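Local coordinates for protein putative dehydrogenase (Amycolatopsis orientalis, PDB 5A9T) that reduces imines to amines stereoselectively, with NADPH as the hydride donor, at residues S237-I249 with P262-A274. Numbering follows the deposited sequence.
Sequences SLEMNVTTLKHII and PVRNKELLDRAVA. With YLG ((1R)-1-methyl-1,2,3,4-tetrahydroisoquinoline), chain B.
Segments 237-249 and 262-274 lie on the consecutive helices 238-255 and 260-274, which run antiparallel as a hairpin; the short axes approach to 9.2 Å and their directions differ by 163°. The hairpin belongs to the C-terminal helical domain of this imine reductase, and its packing is knobs-into-holes. Leu245 fills the hole formed by Pro262, Asn265, Lys266 and Leu269. Its CD1 lies 3.7 Å from Leu269 CD1, the two side chains nearly perpendicular, while CD2 lies against Pro262 O and CB. Leu269 is a knob in the other direction, held by Leu238, Asn241, Val242 and Leu245. Val242 and Leu269 lie alongside each other, pointing opposite ways, with Val242 CG2 3.6 Å from Leu269 CB. With CG swung anti to its own backbone N (chi1 -175°), Leu238 sends CD1 to Ala272 CB and CD2 to Val273 CG2. At the other end, Ile249 CD1 meets Val263 CG2 at 3.7 Å, and Pro262 CB is wedged against Ile248 and Ile249. The partly exposed flank is covered by Lys266, whose aliphatic chain packs among Val242, Leu245, Lys246 and Ile249. Its CD is 3.8 Å from Lys246 CG. The chain bends near its end, and Lys266 NZ meets the syn lone pair of Asp270 OD2 at 3.2 Å in a salt bridge. Were Lys266 an alanine, Asp270 would probably lose its salt-bridge mate and Val242 and Ile249 their cover. Asn241, one turn after Leu238, belongs to the pocket of the bound methyltetrahydroisoquinoline; its CB rests on Leu269 CD1. Tyr179 of the second subunit packs on Leu245, which places this edge of the hairpin at the dimer interface. Ser237 is the N-cap of helix 238-255 and forms a capping box with Met240, its OG accepting from Met240 N at 3.2 Å.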
ATOM      1  N   SER A 237      -7.057 -19.873  -1.554  1.00 20.27           N
ATOM      2  CA  SER A 237      -7.360 -19.689  -2.893  1.00 18.69           C
ATOM      3  C   SER A 237      -7.988 -18.308  -3.163  1.00 19.15           C
ATOM      4  O   SER A 237      -8.476 -17.634  -2.274  1.00 20.61           O
ATOM      5  CB  SER A 237      -8.406 -20.705  -3.389  1.00 22.07           C
ATOM      6  OG  SER A 237      -9.681 -20.480  -2.774  1.00 23.57           O
ATOM      7  N   LEU A 238      -7.974 -17.938  -4.430  1.00 18.74           N
ATOM      8  CA  LEU A 238      -8.568 -16.740  -4.894  1.00 18.05           C
ATOM      9  C   LEU A 238     -10.034 -16.717  -4.533  1.00 21.63           C
ATOM     10  O   LEU A 238     -10.546 -15.709  -4.036  1.00 21.38           O
ATOM     11  CB  LEU A 238      -8.306 -16.571  -6.366  1.00 17.54           C
ATOM     12  CG  LEU A 238      -8.782 -15.272  -7.026  1.00 20.00           C
ATOM     13  CD1 LEU A 238      -7.869 -14.887  -8.168  1.00 20.32           C
ATOM     14  CD2 LEU A 238     -10.226 -15.350  -7.486  1.00 21.56           C
ATOM     15  N   GLU A 239     -10.751 -17.809  -4.846  1.00 19.14           N
ATOM     16  CA  GLU A 239     -12.159 -17.759  -4.479  1.00 21.90           C
ATOM     17  C   GLU A 239     -12.415 -17.612  -2.989  1.00 21.01           C
ATOM     18  O   GLU A 239     -13.459 -17.007  -2.556  1.00 22.81           O
ATOM     19  CB  GLU A 239     -12.850 -18.975  -5.146  1.00 27.57           C
ATOM     20  CG  GLU A 239     -12.525 -20.301  -4.488  1.00 38.24           C
ATOM     21  CD  GLU A 239     -12.859 -21.558  -5.356  1.00 46.31           C
ATOM     22  OE1 GLU A 239     -13.479 -21.428  -6.434  1.00 47.72           O
ATOM     23  OE2 GLU A 239     -12.423 -22.664  -4.959  1.00 49.99           O
ATOM     24  N   MET A 240     -11.599 -18.063  -2.032  1.00 19.17           N
ATOM     25  CA  MET A 240     -11.758 -17.838  -0.627  1.00 20.04           C
ATOM     26  C   MET A 240     -11.766 -16.346  -0.268  1.00 21.59           C
ATOM     27  O   MET A 240     -12.418 -15.901   0.615  1.00 21.81           O
ATOM     28  CB  MET A 240     -10.765 -18.585   0.222  1.00 27.06           C
ATOM     29  CG  MET A 240     -11.008 -20.098   0.182  1.00 29.25           C
ATOM     30  SD  MET A 240      -9.561 -21.013   0.757  1.00 39.40           S
ATOM     31  CE  MET A 240      -9.386 -20.346   2.382  1.00 38.34           C
ATOM     32  N   ASN A 241     -11.008 -15.595  -1.004  1.00 19.61           N
ATOM     33  CA  ASN A 241     -10.940 -14.129  -0.881  1.00 19.05           C
ATOM     34  C   ASN A 241     -12.168 -13.428  -1.346  1.00 20.04           C
ATOM     35  O   ASN A 241     -12.434 -12.315  -0.820  1.00 20.26           O
ATOM     36  CB  ASN A 241      -9.657 -13.611  -1.571  1.00 17.87           C
ATOM     37  CG  ASN A 241      -8.413 -13.985  -0.840  1.00 18.20           C
ATOM     38  OD1 ASN A 241      -7.775 -15.040  -1.194  1.00 23.48           O
ATOM     39  ND2 ASN A 241      -8.089 -13.313   0.149  1.00 14.99           N
ATOM     40  N   VAL A 242     -12.918 -14.029  -2.245  1.00 20.95           N
ATOM     41  CA  VAL A 242     -14.222 -13.405  -2.626  1.00 21.54           C
ATOM     42  C   VAL A 242     -15.049 -13.435  -1.376  1.00 21.20           C
ATOM     43  O   VAL A 242     -15.786 -12.417  -1.069  1.00 21.31           O
ATOM     44  CB  VAL A 242     -14.847 -14.227  -3.770  1.00 21.54           C
ATOM     45  CG1 VAL A 242     -16.393 -13.832  -3.927  1.00 23.90           C
ATOM     46  CG2 VAL A 242     -14.156 -14.036  -5.082  1.00 23.37           C
ATOM     47  N   THR A 243     -15.096 -14.478  -0.571  1.00 21.00           N
ATOM     48  CA  THR A 243     -15.794 -14.546   0.721  1.00 22.34           C
ATOM     49  C   THR A 243     -15.420 -13.433   1.700  1.00 22.93           C
ATOM     50  O   THR A 243     -16.234 -12.734   2.341  1.00 21.67           O
ATOM     51  CB  THR A 243     -15.694 -15.977   1.384  1.00 27.87           C
ATOM     52  OG1 THR A 243     -16.138 -16.924   0.401  1.00 30.39           O
ATOM     53  CG2 THR A 243     -16.356 -16.068   2.690  1.00 31.75           C
ATOM     54  N   THR A 244     -14.097 -13.177   1.825  1.00 18.21           N
ATOM     55  CA  THR A 244     -13.594 -12.170   2.758  1.00 18.43           C
ATOM     56  C   THR A 244     -14.123 -10.770   2.263  1.00 16.55           C
ATOM     57  O   THR A 244     -14.556  -9.996   3.071  1.00 18.22           O
ATOM     58  CB  THR A 244     -12.043 -12.149   2.740  1.00 19.56           C
ATOM     59  OG1 THR A 244     -11.628 -13.507   3.050  1.00 23.02           O
ATOM     60  CG2 THR A 244     -11.537 -11.272   3.705  1.00 18.52           C
ATOM     61  N   LEU A 245     -14.119 -10.523   0.986  1.00 16.47           N
ATOM     62  CA  LEU A 245     -14.577  -9.261   0.448  1.00 14.88           C
ATOM     63  C   LEU A 245     -16.089  -9.098   0.671  1.00 18.22           C
ATOM     64  O   LEU A 245     -16.533  -7.984   0.948  1.00 18.22           O
ATOM     65  CB  LEU A 245     -14.209  -9.045  -0.985  1.00 14.99           C
ATOM     66  CG  LEU A 245     -12.760  -8.513  -1.172  1.00 17.61           C
ATOM     67  CD1 LEU A 245     -12.232  -8.832  -2.522  1.00 18.57           C
ATOM     68  CD2 LEU A 245     -12.685  -7.028  -0.811  1.00 19.86           C
ATOM     69  N   LYS A 246     -16.811 -10.201   0.456  1.00 20.39           N
ATOM     70  CA  LYS A 246     -18.301 -10.112   0.788  1.00 21.36           C
ATOM     71  C   LYS A 246     -18.500  -9.684   2.229  1.00 21.61           C
ATOM     72  O   LYS A 246     -19.428  -8.815   2.526  1.00 22.13           O
ATOM     73  CB  LYS A 246     -18.955 -11.508   0.441  1.00 20.32           C
ATOM     74  CG  LYS A 246     -19.106 -11.770  -0.986  1.00 21.70           C
ATOM     75  CD  LYS A 246     -19.694 -13.188  -1.204  1.00 27.24           C
ATOM     76  CE  LYS A 246     -20.054 -13.251  -2.662  1.00 30.60           C
ATOM     77  NZ  LYS A 246     -20.494 -14.559  -3.188  1.00 36.10           N
ATOM     78  N   HIS A 247     -17.699 -10.184   3.173  1.00 18.86           N
ATOM     79  CA  HIS A 247     -17.716  -9.834   4.545  1.00 21.34           C
ATOM     80  C   HIS A 247     -17.424  -8.319   4.768  1.00 20.63           C
ATOM     81  O   HIS A 247     -18.080  -7.573   5.564  1.00 20.74           O
ATOM     82  CB  HIS A 247     -16.798 -10.755   5.321  1.00 26.98           C
ATOM     83  CG  HIS A 247     -17.234 -10.898   6.697  1.00 39.17           C
ATOM     84  ND1 HIS A 247     -18.252 -11.772   7.057  1.00 45.50           N
ATOM     85  CD2 HIS A 247     -16.911 -10.189   7.808  1.00 39.74           C
ATOM     86  CE1 HIS A 247     -18.525 -11.603   8.341  1.00 47.35           C
ATOM     87  NE2 HIS A 247     -17.699 -10.684   8.823  1.00 51.09           N
ATOM     88  N   ILE A 248     -16.351  -7.856   4.092  1.00 18.31           N
ATOM     89  CA  ILE A 248     -15.970  -6.479   4.185  1.00 16.77           C
ATOM     90  C   ILE A 248     -17.128  -5.595   3.736  1.00 17.26           C
ATOM     91  O   ILE A 248     -17.396  -4.511   4.325  1.00 18.09           O
ATOM     92  CB  ILE A 248     -14.662  -6.170   3.405  1.00 17.71           C
ATOM     93  CG1 ILE A 248     -13.554  -6.936   4.099  1.00 18.33           C
ATOM     94  CG2 ILE A 248     -14.441  -4.670   3.265  1.00 18.05           C
ATOM     95  CD1 ILE A 248     -12.330  -7.004   3.185  1.00 17.42           C
ATOM     96  N   ILE A 249     -17.734  -5.987   2.650  1.00 17.08           N
ATOM     97  CA  ILE A 249     -18.893  -5.207   2.049  1.00 17.57           C
ATOM     98  C   ILE A 249     -19.981  -5.207   3.067  1.00 19.00           C
ATOM     99  O   ILE A 249     -20.595  -4.137   3.293  1.00 18.55           O
ATOM    100  CB  ILE A 249     -19.336  -5.816   0.717  1.00 17.75           C
ATOM    101  CG1 ILE A 249     -18.277  -5.673  -0.350  1.00 18.14           C
ATOM    102  CG2 ILE A 249     -20.652  -5.248   0.212  1.00 20.76           C
ATOM    103  CD1 ILE A 249     -18.419  -6.549  -1.555  1.00 20.98           C
ATOM    104  N   PRO A 262     -14.508  -2.024  -1.902  1.00 16.51           N
ATOM    105  CA  PRO A 262     -14.502  -3.488  -1.783  1.00 16.26           C
ATOM    106  C   PRO A 262     -15.356  -4.141  -2.869  1.00 19.63           C
ATOM    107  O   PRO A 262     -15.001  -5.239  -3.300  1.00 18.88           O
ATOM    108  CB  PRO A 262     -14.948  -3.728  -0.341  1.00 18.30           C
ATOM    109  CG  PRO A 262     -15.738  -2.470  -0.015  1.00 18.51           C
ATOM    110  CD  PRO A 262     -14.952  -1.396  -0.648  1.00 17.24           C
ATOM    111  N   VAL A 263     -16.446  -3.471  -3.318  1.00 17.78           N
ATOM    112  CA  VAL A 263     -17.184  -4.143  -4.447  1.00 18.71           C
ATOM    113  C   VAL A 263     -16.394  -4.203  -5.700  1.00 20.55           C
ATOM    114  O   VAL A 263     -16.461  -5.239  -6.393  1.00 22.82           O
ATOM    115  CB  VAL A 263     -18.483  -3.304  -4.672  1.00 20.81           C
ATOM    116  CG1 VAL A 263     -19.097  -3.569  -6.089  1.00 23.25           C
ATOM    117  CG2 VAL A 263     -19.401  -3.508  -3.515  1.00 21.62           C
ATOM    118  N   ARG A 264     -15.673  -3.175  -6.088  1.00 21.60           N
ATOM    119  CA  ARG A 264     -14.800  -3.219  -7.276  1.00 23.63           C
ATOM    120  C   ARG A 264     -13.690  -4.249  -7.092  1.00 26.70           C
ATOM    121  O   ARG A 264     -13.302  -4.908  -8.062  1.00 23.86           O
ATOM    122  CB  ARG A 264     -14.202  -1.861  -7.631  1.00 27.55           C
ATOM    123  CG  ARG A 264     -15.204  -0.776  -8.197  1.00 31.45           C
ATOM    124  CD  ARG A 264     -16.323  -1.282  -9.115  1.00 36.44           C
ATOM    125  NE  ARG A 264     -17.177  -0.164  -9.663  1.00 39.49           N
ATOM    126  CZ  ARG A 264     -18.345   0.256  -9.149  1.00 43.23           C
ATOM    127  N   ASN A 265     -13.142  -4.362  -5.862  1.00 20.28           N
ATOM    128  CA  ASN A 265     -12.130  -5.414  -5.598  1.00 19.84           C
ATOM    129  C   ASN A 265     -12.756  -6.770  -5.711  1.00 22.48           C
ATOM    130  O   ASN A 265     -12.061  -7.644  -6.315  1.00 22.90           O
ATOM    131  CB  ASN A 265     -11.536  -5.185  -4.222  1.00 19.52           C
ATOM    132  CG  ASN A 265     -10.574  -4.031  -4.184  1.00 18.50           C
ATOM    133  OD1 ASN A 265      -9.943  -3.654  -5.203  1.00 22.86           O
ATOM    134  ND2 ASN A 265     -10.367  -3.453  -3.009  1.00 16.00           N
ATOM    135  N   LYS A 266     -13.972  -6.978  -5.265  1.00 19.68           N
ATOM    136  CA  LYS A 266     -14.630  -8.243  -5.457  1.00 23.25           C
ATOM    137  C   LYS A 266     -14.863  -8.477  -6.972  1.00 27.14           C
ATOM    138  O   LYS A 266     -14.560  -9.536  -7.515  1.00 26.44           O
ATOM    139  CB  LYS A 266     -15.901  -8.290  -4.705  1.00 23.36           C
ATOM    140  CG  LYS A 266     -16.675  -9.563  -4.957  1.00 26.43           C
ATOM    141  CD  LYS A 266     -17.739  -9.737  -3.906  1.00 32.30           C
ATOM    142  CE  LYS A 266     -19.055  -9.364  -4.507  1.00 40.31           C
ATOM    143  NZ  LYS A 266     -19.458 -10.317  -5.586  1.00 43.29           N
ATOM    144  N   GLU A 267     -15.233  -7.480  -7.712  1.00 27.08           N
ATOM    145  CA  GLU A 267     -15.369  -7.718  -9.171  1.00 29.84           C
ATOM    146  C   GLU A 267     -14.109  -8.139  -9.879  1.00 30.47           C
ATOM    147  O   GLU A 267     -14.240  -8.909 -10.868  1.00 32.86           O
ATOM    148  CB  GLU A 267     -15.869  -6.430  -9.874  1.00 29.95           C
ATOM    149  CG  GLU A 267     -17.342  -6.238  -9.574  1.00 34.18           C
ATOM    150  CD  GLU A 267     -17.900  -4.850  -9.968  1.00 35.98           C
ATOM    151  OE1 GLU A 267     -17.138  -4.029 -10.478  1.00 38.92           O
ATOM    152  OE2 GLU A 267     -19.089  -4.624  -9.660  1.00 37.37           O
ATOM    153  N   LEU A 268     -12.943  -7.648  -9.508  1.00 27.83           N
ATOM    154  CA  LEU A 268     -11.722  -8.117 -10.106  1.00 26.32           C
ATOM    155  C   LEU A 268     -11.610  -9.616  -9.876  1.00 28.89           C
ATOM    156  O   LEU A 268     -11.174 -10.314 -10.848  1.00 28.75           O
ATOM    157  CB  LEU A 268     -10.371  -7.530  -9.656  1.00 28.76           C
ATOM    158  CG  LEU A 268     -10.213  -6.007  -9.904  1.00 32.60           C
ATOM    159  CD1 LEU A 268      -9.151  -5.322  -9.014  1.00 30.80           C
ATOM    160  CD2 LEU A 268      -9.917  -5.763 -11.401  1.00 34.00           C
ATOM    161  N   LEU A 269     -12.010 -10.096  -8.685  1.00 23.39           N
ATOM    162  CA  LEU A 269     -11.951 -11.529  -8.351  1.00 23.09           C
ATOM    163  C   LEU A 269     -12.979 -12.334  -9.108  1.00 26.12           C
ATOM    164  O   LEU A 269     -12.727 -13.459  -9.517  1.00 27.94           O
ATOM    165  CB  LEU A 269     -11.984 -11.782  -6.868  1.00 21.62           C
ATOM    166  CG  LEU A 269     -10.876 -11.063  -6.036  1.00 21.64           C
ATOM    167  CD1 LEU A 269     -10.913 -11.593  -4.656  1.00 21.59           C
ATOM    168  CD2 LEU A 269      -9.540 -11.212  -6.655  1.00 23.07           C
ATOM    169  N   ASP A 270     -14.174 -11.825  -9.199  1.00 28.85           N
ATOM    170  CA  ASP A 270     -15.220 -12.517 -10.029  1.00 27.46           C
ATOM    171  C   ASP A 270     -14.765 -12.711 -11.479  1.00 25.15           C
ATOM    172  O   ASP A 270     -14.946 -13.841 -12.053  1.00 29.28           O
ATOM    173  CB  ASP A 270     -16.431 -11.574 -10.022  1.00 28.01           C
ATOM    174  CG  ASP A 270     -17.172 -11.502  -8.635  1.00 31.89           C
ATOM    175  OD1 ASP A 270     -17.057 -12.431  -7.749  1.00 32.34           O
ATOM    176  OD2 ASP A 270     -17.921 -10.459  -8.440  1.00 38.86           O
ATOM    177  N   ARG A 271     -14.100 -11.755 -12.078  1.00 25.13           N
ATOM    178  CA  ARG A 271     -13.525 -11.882 -13.455  1.00 27.37           C
ATOM    179  C   ARG A 271     -12.543 -13.071 -13.523  1.00 30.52           C
ATOM    180  O   ARG A 271     -12.507 -13.897 -14.451  1.00 28.43           O
ATOM    181  CB  ARG A 271     -12.826 -10.564 -13.868  1.00 31.91           C
ATOM    182  CG  ARG A 271     -12.394 -10.308 -15.318  1.00 37.03           C
ATOM    183  CD  ARG A 271     -11.843  -8.868 -15.408  1.00 40.78           C
ATOM    184  NE  ARG A 271     -10.886  -8.799 -16.502  1.00 42.95           N
ATOM    185  CZ  ARG A 271      -9.917  -7.876 -16.661  1.00 42.87           C
ATOM    186  NH1 ARG A 271      -9.685  -6.819 -15.786  1.00 37.50           N
ATOM    187  NH2 ARG A 271      -9.150  -8.018 -17.727  1.00 45.87           N
ATOM    188  N   ALA A 272     -11.694 -13.164 -12.525  1.00 25.37           N
ATOM    189  CA  ALA A 272     -10.728 -14.216 -12.424  1.00 24.09           C
ATOM    190  C   ALA A 272     -11.352 -15.563 -12.174  1.00 23.05           C
ATOM    191  O   ALA A 272     -10.874 -16.544 -12.822  1.00 24.73           O
ATOM    192  CB  ALA A 272      -9.750 -13.876 -11.271  1.00 25.58           C
ATOM    193  N   VAL A 273     -12.388 -15.668 -11.349  1.00 21.28           N
ATOM    194  CA  VAL A 273     -13.043 -16.946 -11.079  1.00 23.46           C
ATOM    195  C   VAL A 273     -13.741 -17.382 -12.426  1.00 28.07           C
ATOM    196  O   VAL A 273     -13.591 -18.557 -12.855  1.00 25.32           O
ATOM    197  CB  VAL A 273     -14.058 -16.876  -9.943  1.00 25.84           C
ATOM    198  CG1 VAL A 273     -14.931 -18.144  -9.906  1.00 30.62           C
ATOM    199  CG2 VAL A 273     -13.378 -16.758  -8.581  1.00 25.41           C
ATOM    200  N   ALA A 274     -14.322 -16.408 -13.150  1.00 27.13           N
ATOM    201  CA  ALA A 274     -14.898 -16.783 -14.516  1.00 31.51           C
ATOM    202  C   ALA A 274     -13.877 -17.264 -15.525  1.00 34.27           C
ATOM    203  O   ALA A 274     -14.216 -18.074 -16.400  1.00 34.02           O
ATOM    204  CB  ALA A 274     -15.658 -15.611 -15.138  1.00 34.70           C
TER
HETATM  205  C4  YLG B1291      -6.205 -10.539   2.725  1.00 38.18           C
HETATM  206  C14 YLG B1291      -5.552 -10.602   1.496  1.00 29.23           C
HETATM  207  C5  YLG B1291      -4.857 -11.739   0.989  1.00 27.63           C
HETATM  208  C6  YLG B1291      -4.190 -11.798  -0.205  1.00 29.25           C
HETATM  209  C11 YLG B1291      -4.265 -10.629  -0.918  1.00 24.72           C
HETATM  210  C8  YLG B1291      -3.303 -13.260   2.243  1.00 40.22           C
HETATM  211  C10 YLG B1291      -4.758 -12.989   1.753  1.00 40.93           C
HETATM  212  C12 YLG B1291      -4.943  -9.474  -0.453  1.00 23.81           C
HETATM  213  C13 YLG B1291      -5.631  -9.424   0.751  1.00 24.69           C
HETATM  214  N2  YLG B1291      -5.698 -12.939   2.877  1.00 38.60           N
HETATM  215  C3  YLG B1291      -5.873 -11.754   3.681  1.00 39.26           C